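Local atomic coordinates of putative lipoprotein (Bacteroides fragilis, PDB entry 3NQI), a protein that is of unknown function but, as a putative lipoprotein, is probably tethered to the cell envelope through a lipid anchor. Residues A[24-29]-A[34-39]; A[114-119]-A[124-129]; A[172-177]-A[182-187]. One frame throughout, in Å; residues are numbered along the deposited sequence.

Contact 1. Residues A[24-29]-A[34-39]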
ATOM      1  N   TYR A  24     -24.523  -3.565   0.346  1.00 57.93           N
ATOM      2  CA  TYR A  24     -24.065  -2.982   1.600  1.00 52.16           C
ATOM      3  C   TYR A  24     -22.582  -3.314   1.737  1.00 46.47           C
ATOM      4  O   TYR A  24     -22.158  -4.403   1.361  1.00 47.93           O
ATOM      5  CB  TYR A  24     -24.832  -3.564   2.785  1.00 53.82           C
ATOM      6  CG  TYR A  24     -26.304  -3.218   2.794  1.00 62.72           C
ATOM      7  CD1 TYR A  24     -26.748  -1.961   3.235  1.00 63.49           C
ATOM      8  CD2 TYR A  24     -27.261  -4.144   2.368  1.00 69.77           C
ATOM      9  CE1 TYR A  24     -28.115  -1.635   3.242  1.00 66.38           C
ATOM     10  CE2 TYR A  24     -28.625  -3.825   2.378  1.00 74.29           C
ATOM     11  CZ  TYR A  24     -29.034  -2.573   2.815  1.00 72.24           C
ATOM     12  OH  TYR A  24     -30.369  -2.269   2.821  1.00 80.88           O
ATOM     13  N   VAL A  25     -21.799  -2.396   2.294  1.00 39.69           N
ATOM     14  CA  VAL A  25     -20.362  -2.621   2.457  1.00 34.16           C
ATOM     15  C   VAL A  25     -20.045  -3.242   3.805  1.00 31.89           C
ATOM     16  O   VAL A  25     -20.510  -2.747   4.824  1.00 33.69           O
ATOM     17  CB  VAL A  25     -19.592  -1.302   2.367  1.00 32.72           C
ATOM     18  CG1 VAL A  25     -18.095  -1.543   2.666  1.00 29.94           C
ATOM     19  CG2 VAL A  25     -19.811  -0.642   1.028  1.00 33.86           C
ATOM     20  N   THR A  26     -19.266  -4.327   3.830  1.00 31.41           N
ATOM     21  CA  THR A  26     -18.661  -4.791   5.088  1.00 32.07           C
ATOM     22  C   THR A  26     -17.137  -4.855   4.894  1.00 29.82           C
ATOM     23  O   THR A  26     -16.644  -4.589   3.810  1.00 28.68           O
ATOM     24  CB  THR A  26     -19.216  -6.154   5.578  1.00 33.58           C
ATOM     25  OG1 THR A  26     -18.711  -7.216   4.764  1.00 36.29           O
ATOM     26  CG2 THR A  26     -20.745  -6.155   5.551  1.00 33.17           C
ATOM     27  N   PHE A  27     -16.427  -5.212   5.947  1.00 26.63           N
ATOM     28  CA  PHE A  27     -14.972  -5.391   5.897  1.00 28.84           C
ATOM     29  C   PHE A  27     -14.520  -6.755   6.409  1.00 31.28           C
ATOM     30  O   PHE A  27     -15.259  -7.431   7.130  1.00 33.66           O
ATOM     31  CB  PHE A  27     -14.313  -4.300   6.729  1.00 26.42           C
ATOM     32  CG  PHE A  27     -14.796  -2.926   6.387  1.00 25.40           C
ATOM     33  CD1 PHE A  27     -14.319  -2.274   5.266  1.00 23.59           C
ATOM     34  CD2 PHE A  27     -15.761  -2.300   7.174  1.00 29.84           C
ATOM     35  CE1 PHE A  27     -14.752  -1.012   4.957  1.00 25.23           C
ATOM     36  CE2 PHE A  27     -16.215  -1.041   6.861  1.00 25.98           C
ATOM     37  CZ  PHE A  27     -15.721  -0.394   5.743  1.00 26.08           C
ATOM     38  N   THR A  28     -13.314  -7.157   6.018  1.00 30.74           N
ATOM     39  CA  THR A  28     -12.682  -8.396   6.529  1.00 34.60           C
ATOM     40  C   THR A  28     -11.271  -8.096   7.014  1.00 32.74           C
ATOM     41  O   THR A  28     -10.474  -7.577   6.246  1.00 29.30           O
ATOM     42  CB  THR A  28     -12.643  -9.484   5.446  1.00 35.25           C
ATOM     43  OG1 THR A  28     -13.985  -9.764   5.030  1.00 35.97           O
ATOM     44  CG2 THR A  28     -11.972 -10.783   5.952  1.00 39.15           C
ATOM     45  N   ASP A  29     -10.954  -8.407   8.280  1.00 34.13           N
ATOM     46  CA  ASP A  29      -9.607  -8.106   8.782  1.00 34.89           C
ATOM     47  C   ASP A  29      -8.634  -9.188   8.318  1.00 37.53           C
ATOM     48  O   ASP A  29      -9.037 -10.153   7.654  1.00 37.27           O
ATOM     49  CB  ASP A  29      -9.592  -7.898  10.316  1.00 39.11           C
ATOM     50  CG  ASP A  29      -9.852  -9.166  11.111  1.00 44.30           C
ATOM     51  OD1 ASP A  29      -9.828 -10.291  10.553  1.00 52.52           O
ATOM     52  OD2 ASP A  29     -10.077  -9.036  12.344  1.00 54.17           O
ATOM     53  N   GLU A  34     -15.109 -11.154   9.501  1.00 46.44           N
ATOM     54  CA  GLU A  34     -15.941 -10.127   8.854  1.00 44.07           C
ATOM     55  C   GLU A  34     -16.363  -9.071   9.887  1.00 43.03           C
ATOM     56  O   GLU A  34     -16.816  -9.398  10.985  1.00 43.99           O
ATOM     57  CB  GLU A  34     -17.164 -10.723   8.140  1.00 45.64           C
ATOM     58  CG  GLU A  34     -18.030  -9.688   7.407  1.00 47.17           C
ATOM     59  CD  GLU A  34     -18.949 -10.273   6.325  1.00 54.52           C
ATOM     60  OE1 GLU A  34     -19.050 -11.502   6.225  1.00 66.29           O
ATOM     61  OE2 GLU A  34     -19.593  -9.512   5.569  1.00 49.27           O
ATOM     62  N   LEU A  35     -16.194  -7.799   9.531  1.00 38.44           N
ATOM     63  CA  LEU A  35     -16.592  -6.682  10.403  1.00 37.06           C
ATOM     64  C   LEU A  35     -17.813  -6.002   9.781  1.00 35.90           C
ATOM     65  O   LEU A  35     -17.749  -5.542   8.631  1.00 32.96           O
ATOM     66  CB  LEU A  35     -15.434  -5.710  10.635  1.00 32.73           C
ATOM     67  CG  LEU A  35     -14.139  -6.396  11.108  1.00 35.03           C
ATOM     68  CD1 LEU A  35     -12.982  -5.362  11.233  1.00 29.33           C
ATOM     69  CD2 LEU A  35     -14.385  -7.160  12.437  1.00 36.32           C
ATOM     70  N   ILE A  36     -18.915  -5.975  10.542  1.00 36.73           N
ATOM     71  CA  ILE A  36     -20.210  -5.502  10.041  1.00 39.45           C
ATOM     72  C   ILE A  36     -20.546  -4.117  10.623  1.00 36.79           C
ATOM     73  O   ILE A  36     -20.809  -4.003  11.820  1.00 38.17           O
ATOM     74  CB  ILE A  36     -21.338  -6.463  10.405  1.00 43.25           C
ATOM     75  CG1 ILE A  36     -20.989  -7.918  10.016  1.00 52.48           C
ATOM     76  CG2 ILE A  36     -22.675  -6.015   9.762  1.00 44.50           C
ATOM     77  CD1 ILE A  36     -21.156  -8.237   8.575  1.00 53.82           C
ATOM     78  N   PRO A  37     -20.546  -3.079   9.794  1.00 34.16           N
ATOM     79  CA  PRO A  37     -20.871  -1.757  10.323  1.00 34.51           C
ATOM     80  C   PRO A  37     -22.325  -1.644  10.739  1.00 34.78           C
ATOM     81  O   PRO A  37     -23.209  -2.170  10.062  1.00 36.24           O
ATOM     82  CB  PRO A  37     -20.616  -0.814   9.136  1.00 32.24           C
ATOM     83  CG  PRO A  37     -19.841  -1.570   8.169  1.00 34.98           C
ATOM     84  CD  PRO A  37     -20.229  -3.011   8.356  1.00 33.52           C
ATOM     85  N   THR A  38     -22.539  -1.005  11.879  1.00 34.54           N
ATOM     86  CA  THR A  38     -23.859  -0.691  12.370  1.00 36.59           C
ATOM     87  C   THR A  38     -24.113   0.822  12.389  1.00 35.12           C
ATOM     88  O   THR A  38     -25.134   1.266  12.906  1.00 34.73           O
ATOM     89  CB  THR A  38     -24.024  -1.190  13.805  1.00 38.68           C
ATOM     90  OG1 THR A  38     -23.084  -0.509  14.637  1.00 40.37           O
ATOM     91  CG2 THR A  38     -23.805  -2.699  13.889  1.00 43.20           C
ATOM     92  N   ASN A  39     -23.195   1.621  11.860  1.00 32.23           N
ATOM     93  CA  ASN A  39     -23.458   3.053  11.674  1.00 32.89           C
ATOM     94  C   ASN A  39     -24.801   3.277  10.977  1.00 33.75           C
ATOM     95  O   ASN A  39     -25.196   2.492  10.103  1.00 33.54           O
ATOM     96  CB  ASN A  39     -22.319   3.704  10.885  1.00 30.77           C
ATOM     97  CG  ASN A  39     -21.003   3.637  11.639  1.00 33.50           C
ATOM     98  OD1 ASN A  39     -20.378   2.564  11.736  1.00 32.49           O
ATOM     99  ND2 ASN A  39     -20.595   4.756  12.217  1.00 28.30           N
TER
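Glu34 reaches Thr26 across the antiparallel hairpin of strands 24-28 and 34-37. Its CB passes the Phe27 carbonyl, and CG lies 3.6 Å from Phe27 O. With CG anti to the backbone N (chi1 -178°) and the chain extended beyond, the carboxylate is carried to the hydroxyl of Thr26. CD comes within 3.4 Å of Thr26 OG1, and at the tip Glu34 OE2 accepts a hydrogen bond of 2.6 Å from Thr26 OG1, met on its anti side and 27° out of the carboxylate plane. Threonine suits this place because its branches divide the work: OG1 serves the acid, while CG2 packs 3.7 Å from Ile36 CD1.

Phe27 and Leu35, a hydrogen-bonded pair, put their side chains on the other face. Their backbones exchange two bonds, Phe27 N to Leu35 O at 3.0 Å and Leu35 N to Phe27 O at 2.6 Å. Phe27 CE2 then meets Pro37 CG at 3.9 Å, the two side chains crossing at about a right angle. Proline suits the strand end: its compact ring offers CG to Phe27 and rests CD 3.6 Å from Val25 O.

The chemistry differs between the faces: on the side of Glu34 a carboxylate-hydroxyl bond flanked by the Thr26-Ile36 methyl contact, around Phe27 and Leu35 apolar packing. Arg21, in a weak, long ion pair with Glu34 OE2, would probably help keep the acid charged.

Contact 2. Residues A[114-119]-A[124-129]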
ATOM      1  N   VAL A 114       5.691  -0.905  11.799  1.00 25.45           N
ATOM      2  CA  VAL A 114       5.218  -1.831  10.825  1.00 24.43           C
ATOM      3  C   VAL A 114       5.987  -1.503   9.543  1.00 21.39           C
ATOM      4  O   VAL A 114       6.448  -0.372   9.376  1.00 20.51           O
ATOM      5  CB  VAL A 114       3.695  -1.677  10.604  1.00 25.26           C
ATOM      6  CG1 VAL A 114       3.354  -0.232  10.206  1.00 20.31           C
ATOM      7  CG2 VAL A 114       3.222  -2.680   9.552  1.00 30.07           C
ATOM      8  N   ALA A 115       6.211  -2.533   8.744  1.00 20.10           N
ATOM      9  CA  ALA A 115       6.992  -2.497   7.488  1.00 22.18           C
ATOM     10  C   ALA A 115       6.177  -3.189   6.395  1.00 18.15           C
ATOM     11  O   ALA A 115       5.059  -3.686   6.678  1.00 19.16           O
ATOM     12  CB  ALA A 115       8.381  -3.176   7.715  1.00 22.38           C
ATOM     13  N   PRO A 116       6.651  -3.211   5.132  1.00 19.74           N
ATOM     14  CA  PRO A 116       5.803  -3.863   4.130  1.00 19.92           C
ATOM     15  C   PRO A 116       5.448  -5.274   4.554  1.00 20.06           C
ATOM     16  O   PRO A 116       6.307  -5.987   5.091  1.00 17.46           O
ATOM     17  CB  PRO A 116       6.703  -3.899   2.893  1.00 19.22           C
ATOM     18  CG  PRO A 116       7.525  -2.611   3.083  1.00 20.01           C
ATOM     19  CD  PRO A 116       7.856  -2.634   4.518  1.00 19.76           C
ATOM     20  N   PHE A 117       4.191  -5.650   4.357  1.00 18.77           N
ATOM     21  CA  PHE A 117       3.680  -6.907   4.884  1.00 20.45           C
ATOM     22  C   PHE A 117       2.646  -7.567   3.997  1.00 20.52           C
ATOM     23  O   PHE A 117       2.112  -6.946   3.098  1.00 18.41           O
ATOM     24  CB  PHE A 117       3.152  -6.744   6.303  1.00 22.39           C
ATOM     25  CG  PHE A 117       1.879  -5.924   6.415  1.00 19.15           C
ATOM     26  CD1 PHE A 117       1.933  -4.563   6.661  1.00 18.00           C
ATOM     27  CD2 PHE A 117       0.637  -6.538   6.347  1.00 26.08           C
ATOM     28  CE1 PHE A 117       0.759  -3.822   6.771  1.00 20.57           C
ATOM     29  CE2 PHE A 117      -0.533  -5.810   6.479  1.00 25.54           C
ATOM     30  CZ  PHE A 117      -0.482  -4.463   6.703  1.00 21.93           C
ATOM     31  N   GLN A 118       2.364  -8.836   4.275  1.00 18.67           N
ATOM     32  CA  GLN A 118       1.424  -9.602   3.517  1.00 19.89           C
ATOM     33  C   GLN A 118       0.070  -9.531   4.174  1.00 20.32           C
ATOM     34  O   GLN A 118      -0.070  -9.839   5.349  1.00 19.79           O
ATOM     35  CB  GLN A 118       1.895 -11.062   3.405  1.00 20.73           C
ATOM     36  CG  GLN A 118       1.012 -11.869   2.440  1.00 24.06           C
ATOM     37  CD  GLN A 118       1.354 -13.336   2.309  1.00 25.93           C
ATOM     38  OE1 GLN A 118       2.267 -13.841   2.978  1.00 24.11           O
ATOM     39  NE2 GLN A 118       0.584 -14.048   1.452  1.00 20.83           N
ATOM     40  N   PHE A 119      -0.941  -9.126   3.443  1.00 18.85           N
ATOM     41  CA  PHE A 119      -2.312  -9.120   3.996  1.00 21.44           C
ATOM     42  C   PHE A 119      -3.020 -10.476   3.767  1.00 20.91           C
ATOM     43  O   PHE A 119      -3.652 -11.058   4.678  1.00 19.46           O
ATOM     44  CB  PHE A 119      -3.130  -7.988   3.362  1.00 20.24           C
ATOM     45  CG  PHE A 119      -4.545  -7.964   3.808  1.00 22.98           C
ATOM     46  CD1 PHE A 119      -4.865  -7.407   5.046  1.00 26.49           C
ATOM     47  CD2 PHE A 119      -5.555  -8.548   3.039  1.00 20.18           C
ATOM     48  CE1 PHE A 119      -6.177  -7.423   5.510  1.00 28.58           C
ATOM     49  CE2 PHE A 119      -6.868  -8.568   3.492  1.00 23.97           C
ATOM     50  CZ  PHE A 119      -7.176  -7.968   4.746  1.00 19.04           C
ATOM     51  N   ILE A 124      -0.520  -7.397  -0.806  1.00 18.67           N
ATOM     52  CA  ILE A 124       0.482  -6.936   0.128  1.00 17.89           C
ATOM     53  C   ILE A 124       0.288  -5.421   0.380  1.00 17.96           C
ATOM     54  O   ILE A 124      -0.380  -4.732  -0.397  1.00 20.44           O
ATOM     55  CB  ILE A 124       1.917  -7.214  -0.348  1.00 19.01           C
ATOM     56  CG1 ILE A 124       2.149  -6.521  -1.673  1.00 16.13           C
ATOM     57  CG2 ILE A 124       2.202  -8.781  -0.427  1.00 16.80           C
ATOM     58  CD1 ILE A 124       3.642  -6.520  -2.144  1.00 21.80           C
ATOM     59  N   VAL A 125       0.844  -4.981   1.516  1.00 19.99           N
ATOM     60  CA  VAL A 125       0.634  -3.639   2.004  1.00 17.43           C
ATOM     61  C   VAL A 125       1.949  -2.925   2.294  1.00 19.09           C
ATOM     62  O   VAL A 125       2.809  -3.477   2.975  1.00 16.54           O
ATOM     63  CB  VAL A 125      -0.280  -3.599   3.221  1.00 16.77           C
ATOM     64  CG1 VAL A 125      -0.497  -2.089   3.672  1.00 16.22           C
ATOM     65  CG2 VAL A 125      -1.644  -4.232   2.863  1.00 19.01           C
ATOM     66  N   LEU A 126       2.091  -1.718   1.729  1.00 13.31           N
ATOM     67  CA  LEU A 126       3.235  -0.833   2.051  1.00 16.65           C
ATOM     68  C   LEU A 126       2.836   0.290   2.992  1.00 17.62           C
ATOM     69  O   LEU A 126       1.993   1.080   2.674  1.00 16.81           O
ATOM     70  CB  LEU A 126       3.869  -0.272   0.774  1.00 18.37           C
ATOM     71  CG  LEU A 126       4.833  -1.134  -0.047  1.00 23.11           C
ATOM     72  CD1 LEU A 126       4.333  -2.482  -0.268  1.00 28.80           C
ATOM     73  CD2 LEU A 126       5.174  -0.338  -1.408  1.00 18.71           C
ATOM     74  N   PRO A 127       3.435   0.354   4.210  1.00 16.39           N
ATOM     75  CA  PRO A 127       3.332   1.611   4.955  1.00 18.35           C
ATOM     76  C   PRO A 127       4.248   2.643   4.327  1.00 22.06           C
ATOM     77  O   PRO A 127       5.418   2.309   4.126  1.00 27.73           O
ATOM     78  CB  PRO A 127       3.834   1.237   6.344  1.00 16.97           C
ATOM     79  CG  PRO A 127       4.194  -0.198   6.284  1.00 19.99           C
ATOM     80  CD  PRO A 127       4.362  -0.584   4.878  1.00 20.04           C
ATOM     81  N   VAL A 128       3.761   3.815   3.871  1.00 19.73           N
ATOM     82  CA  VAL A 128       4.635   4.806   3.327  1.00 17.30           C
ATOM     83  C   VAL A 128       4.731   6.050   4.270  1.00 19.97           C
ATOM     84  O   VAL A 128       3.708   6.581   4.715  1.00 19.15           O
ATOM     85  CB  VAL A 128       4.236   5.228   1.870  1.00 19.57           C
ATOM     86  CG1 VAL A 128       5.406   5.985   1.292  1.00 18.58           C
ATOM     87  CG2 VAL A 128       3.940   4.003   1.046  1.00 16.86           C
ATOM     88  N   LEU A 129       5.959   6.433   4.629  1.00 18.25           N
ATOM     89  CA  LEU A 129       6.281   7.713   5.331  1.00 18.68           C
ATOM     90  C   LEU A 129       6.907   8.630   4.260  1.00 22.46           C
ATOM     91  O   LEU A 129       7.923   8.311   3.629  1.00 21.02           O
ATOM     92  CB  LEU A 129       7.175   7.483   6.542  1.00 23.61           C
ATOM     93  CG  LEU A 129       7.307   8.486   7.707  1.00 29.37           C
ATOM     94  CD1 LEU A 129       5.978   8.768   8.378  1.00 29.89           C
ATOM     95  CD2 LEU A 129       8.293   7.929   8.722  1.00 27.17           C
TER
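A beta hairpin, strand 117-120 turning back into strand 123-132, frames this contact, and Phe117 and Val125 form a hydrogen-bonded pair in it. Phe117 N donates to Val125 O at 2.9 Å, and Val125 N returns a bond of 2.8 Å to Phe117 O. The same Val125 O receives a CA-H contact from Pro116, whose CA lies 3.2 Å away.

The side chains of the pair lie alongside each other, pointing the same way. CG of Phe117 stands between its own backbone N and carbonyl carbon (chi1 69°), which lays the ring across the neighbouring strand over the beta-branched Val125. Val125 CB sits over one face of the ring, 3.8 Å from the centroid of Phe117 and 21° off its normal, a CH-pi contact. Valine suits the spot because its branch point is already at CB; its CG2 also packs 4.1 Å from Phe119 CB.

Beyond the pair, proline meets proline. Pro127 CD lies 3.5 Å from Pro116 N, the two side chains crossing at about a right angle, and Val114 CG1 approaches Pro127 CG at 4.0 Å. Ile124 and Leu126 send their backbone bonds the other way, to Tyr194 and Lys192 of strand 186-195. Pro127, facing Ala115, has no N-H to give, so packing replaces the next backbone bond at this end of the hairpin.

Contact 3. Residues A[172-177]-A[182-187]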
ATOM      1  N   TYR A 172       7.742   5.953  -7.315  1.00 20.27           N
ATOM      2  CA  TYR A 172       7.030   7.034  -6.616  1.00 20.00           C
ATOM      3  C   TYR A 172       7.135   8.275  -7.434  1.00 20.67           C
ATOM      4  O   TYR A 172       8.239   8.792  -7.678  1.00 19.82           O
ATOM      5  CB  TYR A 172       7.652   7.247  -5.250  1.00 18.74           C
ATOM      6  CG  TYR A 172       7.176   8.405  -4.422  1.00 18.97           C
ATOM      7  CD1 TYR A 172       5.884   8.950  -4.566  1.00 18.09           C
ATOM      8  CD2 TYR A 172       8.011   8.953  -3.444  1.00 17.63           C
ATOM      9  CE1 TYR A 172       5.468  10.029  -3.806  1.00 19.09           C
ATOM     10  CE2 TYR A 172       7.593  10.008  -2.618  1.00 18.19           C
ATOM     11  CZ  TYR A 172       6.306  10.549  -2.790  1.00 17.86           C
ATOM     12  OH  TYR A 172       5.850  11.595  -2.047  1.00 21.17           O
ATOM     13  N   LYS A 173       5.982   8.717  -7.942  1.00 20.73           N
ATOM     14  CA  LYS A 173       5.885   9.863  -8.770  1.00 21.30           C
ATOM     15  C   LYS A 173       4.988  10.912  -8.087  1.00 22.37           C
ATOM     16  O   LYS A 173       3.878  10.584  -7.619  1.00 22.07           O
ATOM     17  CB  LYS A 173       5.282   9.488 -10.137  1.00 25.36           C
ATOM     18  CG  LYS A 173       5.271  10.629 -11.112  1.00 33.98           C
ATOM     19  CD  LYS A 173       4.732  10.228 -12.493  1.00 38.63           C
ATOM     20  N   VAL A 174       5.496  12.145  -7.987  1.00 19.59           N
ATOM     21  CA  VAL A 174       4.730  13.332  -7.562  1.00 19.66           C
ATOM     22  C   VAL A 174       4.392  14.134  -8.807  1.00 19.89           C
ATOM     23  O   VAL A 174       5.294  14.506  -9.553  1.00 21.07           O
ATOM     24  CB  VAL A 174       5.511  14.182  -6.551  1.00 21.52           C
ATOM     25  CG1 VAL A 174       4.702  15.435  -6.025  1.00 19.62           C
ATOM     26  CG2 VAL A 174       5.962  13.329  -5.373  1.00 18.39           C
ATOM     27  N   GLU A 175       3.105  14.441  -9.009  1.00 21.62           N
ATOM     28  CA  GLU A 175       2.666  15.224 -10.180  1.00 22.56           C
ATOM     29  C   GLU A 175       2.809  16.698  -9.860  1.00 23.97           C
ATOM     30  O   GLU A 175       1.842  17.394  -9.543  1.00 23.92           O
ATOM     31  CB  GLU A 175       1.224  14.860 -10.596  1.00 21.49           C
ATOM     32  CG  GLU A 175       0.883  15.379 -12.056  1.00 30.51           C
ATOM     33  CD  GLU A 175      -0.612  15.282 -12.387  1.00 28.12           C
ATOM     34  OE1 GLU A 175      -1.403  14.976 -11.487  1.00 31.60           O
ATOM     35  OE2 GLU A 175      -1.005  15.603 -13.531  1.00 37.28           O
ATOM     36  N   ASP A 176       4.044  17.167  -9.950  1.00 24.13           N
ATOM     37  CA  ASP A 176       4.358  18.586  -9.750  1.00 27.41           C
ATOM     38  C   ASP A 176       5.723  18.894 -10.357  1.00 28.32           C
ATOM     39  O   ASP A 176       6.421  17.999 -10.818  1.00 27.47           O
ATOM     40  CB  ASP A 176       4.356  18.944  -8.256  1.00 25.86           C
ATOM     41  CG  ASP A 176       4.035  20.430  -7.985  1.00 31.81           C
ATOM     42  OD1 ASP A 176       4.118  21.254  -8.910  1.00 33.25           O
ATOM     43  OD2 ASP A 176       3.757  20.763  -6.826  1.00 25.90           O
ATOM     44  N   GLU A 177       6.078  20.158 -10.359  1.00 30.58           N
ATOM     45  CA  GLU A 177       7.355  20.618 -10.918  1.00 34.34           C
ATOM     46  C   GLU A 177       8.539  20.224 -10.032  1.00 30.90           C
ATOM     47  O   GLU A 177       8.408  20.173  -8.802  1.00 26.79           O
ATOM     48  CB  GLU A 177       7.320  22.136 -11.124  1.00 36.98           C
ATOM     49  CG  GLU A 177       6.317  22.569 -12.184  1.00 47.18           C
ATOM     50  CD  GLU A 177       6.744  22.151 -13.575  1.00 59.67           C
ATOM     51  OE1 GLU A 177       7.751  22.708 -14.080  1.00 70.01           O
ATOM     52  OE2 GLU A 177       6.074  21.265 -14.159  1.00 65.53           O
ATOM     53  N   ALA A 182      11.051  19.151  -4.542  1.00 26.27           N
ATOM     54  CA  ALA A 182      12.208  19.312  -3.640  1.00 28.15           C
ATOM     55  C   ALA A 182      11.875  20.044  -2.330  1.00 29.72           C
ATOM     56  O   ALA A 182      12.431  19.687  -1.284  1.00 32.61           O
ATOM     57  CB  ALA A 182      13.380  20.008  -4.367  1.00 28.19           C
ATOM     58  N   GLU A 183      10.933  20.990  -2.360  1.00 26.97           N
ATOM     59  CA  GLU A 183      10.583  21.775  -1.186  1.00 30.05           C
ATOM     60  C   GLU A 183       9.655  21.078  -0.179  1.00 30.27           C
ATOM     61  O   GLU A 183       9.543  21.523   0.956  1.00 29.97           O
ATOM     62  CB  GLU A 183       9.945  23.097  -1.626  1.00 31.46           C
ATOM     63  N   ARG A 184       8.969  19.997  -0.579  1.00 27.12           N
ATOM     64  CA  ARG A 184       8.008  19.369   0.301  1.00 23.35           C
ATOM     65  C   ARG A 184       8.691  18.840   1.550  1.00 22.90           C
ATOM     66  O   ARG A 184       9.705  18.142   1.464  1.00 23.48           O
ATOM     67  CB  ARG A 184       7.242  18.249  -0.426  1.00 23.27           C
ATOM     68  CG  ARG A 184       6.271  18.783  -1.444  1.00 22.99           C
ATOM     69  CD  ARG A 184       5.672  17.651  -2.216  1.00 21.88           C
ATOM     70  NE  ARG A 184       4.400  18.019  -2.809  1.00 22.67           N
ATOM     71  CZ  ARG A 184       4.280  18.713  -3.929  1.00 22.03           C
ATOM     72  NH1 ARG A 184       5.357  19.184  -4.578  1.00 29.60           N
ATOM     73  NH2 ARG A 184       3.069  19.038  -4.383  1.00 28.95           N
ATOM     74  N   ALA A 185       8.128  19.186   2.696  1.00 22.18           N
ATOM     75  CA  ALA A 185       8.723  18.879   4.013  1.00 25.56           C
ATOM     76  C   ALA A 185       7.729  18.467   5.084  1.00 26.15           C
ATOM     77  O   ALA A 185       8.132  18.226   6.247  1.00 28.97           O
ATOM     78  CB  ALA A 185       9.612  20.106   4.544  1.00 25.91           C
ATOM     79  N   THR A 186       6.456  18.318   4.738  1.00 26.60           N
ATOM     80  CA  THR A 186       5.449  17.982   5.745  1.00 26.78           C
ATOM     81  C   THR A 186       5.295  16.456   5.855  1.00 26.37           C
ATOM     82  O   THR A 186       4.871  15.809   4.929  1.00 25.71           O
ATOM     83  CB  THR A 186       4.121  18.675   5.442  1.00 28.59           C
ATOM     84  OG1 THR A 186       4.367  20.082   5.302  1.00 28.45           O
ATOM     85  CG2 THR A 186       3.033  18.395   6.576  1.00 27.79           C
ATOM     86  N   ARG A 187       5.630  15.901   7.014  1.00 26.39           N
ATOM     87  CA  ARG A 187       5.592  14.466   7.185  1.00 27.93           C
ATOM     88  C   ARG A 187       4.155  13.932   7.175  1.00 27.43           C
ATOM     89  O   ARG A 187       3.276  14.498   7.831  1.00 27.88           O
ATOM     90  CB  ARG A 187       6.281  14.045   8.485  1.00 28.13           C
ATOM     91  CG  ARG A 187       6.408  12.532   8.621  1.00 25.86           C
ATOM     92  CD  ARG A 187       7.128  12.167   9.905  1.00 32.43           C
ATOM     93  NE  ARG A 187       6.361  12.586  11.055  1.00 38.78           N
ATOM     94  CZ  ARG A 187       6.852  12.851  12.267  1.00 43.19           C
ATOM     95  NH1 ARG A 187       8.147  12.798  12.529  1.00 41.71           N
ATOM     96  NH2 ARG A 187       6.022  13.222  13.227  1.00 49.07           N
TER
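Asp176 turns its CG anti to the backbone N (chi1 -154°), and Arg184, with CG beside its own N (chi1 -71°) and the chain extended from CG to NE, stretches across to meet it. The guanidinium grips one oxygen with both terminal nitrogens: Arg184 NH2 lies 3.1 Å and NH1 3.2 Å from Asp176 OD2, a bifurcated salt bridge. OD2 lies at the guanidinium edge, almost in its plane, while the two flat groups are turned 76° apart. The bond from NH2 uses the anti lone pair of OD2. Over one guanidinium face sits Val174 CG1, 3.9 Å from Arg184 CZ, a compact apolar group suited to covering a flat cation.

Asp176 OD1 accepts from Glu177 N at 2.7 Å. Aspartate, whose short chain carries two acceptor oxygens, thus bonds Arg184 with one and a backbone N-H with the other, just where Glu177 stands at the N-cap of helix 178-183.

Arg184 NE forms a second salt bridge, to Glu144 of helix 138-145. The contact ties the end of strand 165-174 to the link between helix 178-183 and strand 186-195, with His148 of strand 148-155 packing against both Val174 and Arg184.

The three contacts follow one another along the chain, each closing before the next opens. Contacts 1 and 2 each lie within a beta hairpin; their centres are 22 Å apart, and they meet where Phe119 CZ packs 3.6 Å from Thr28 O. Contact 3 lies 21 Å, centre to centre, from contact 2 and touches it through Leu129 and Arg187, on strands 123-132 and 186-195, which run side by side in the same sheet. Contacts 1 and 3 fall on opposite sides of the chain's centre, 35 Å between centres. Contact 2 is thus the bridge: its hairpin touches the end of strand 24-28 close to its turn, through Phe119, and the helix-bearing end of the later strands further along.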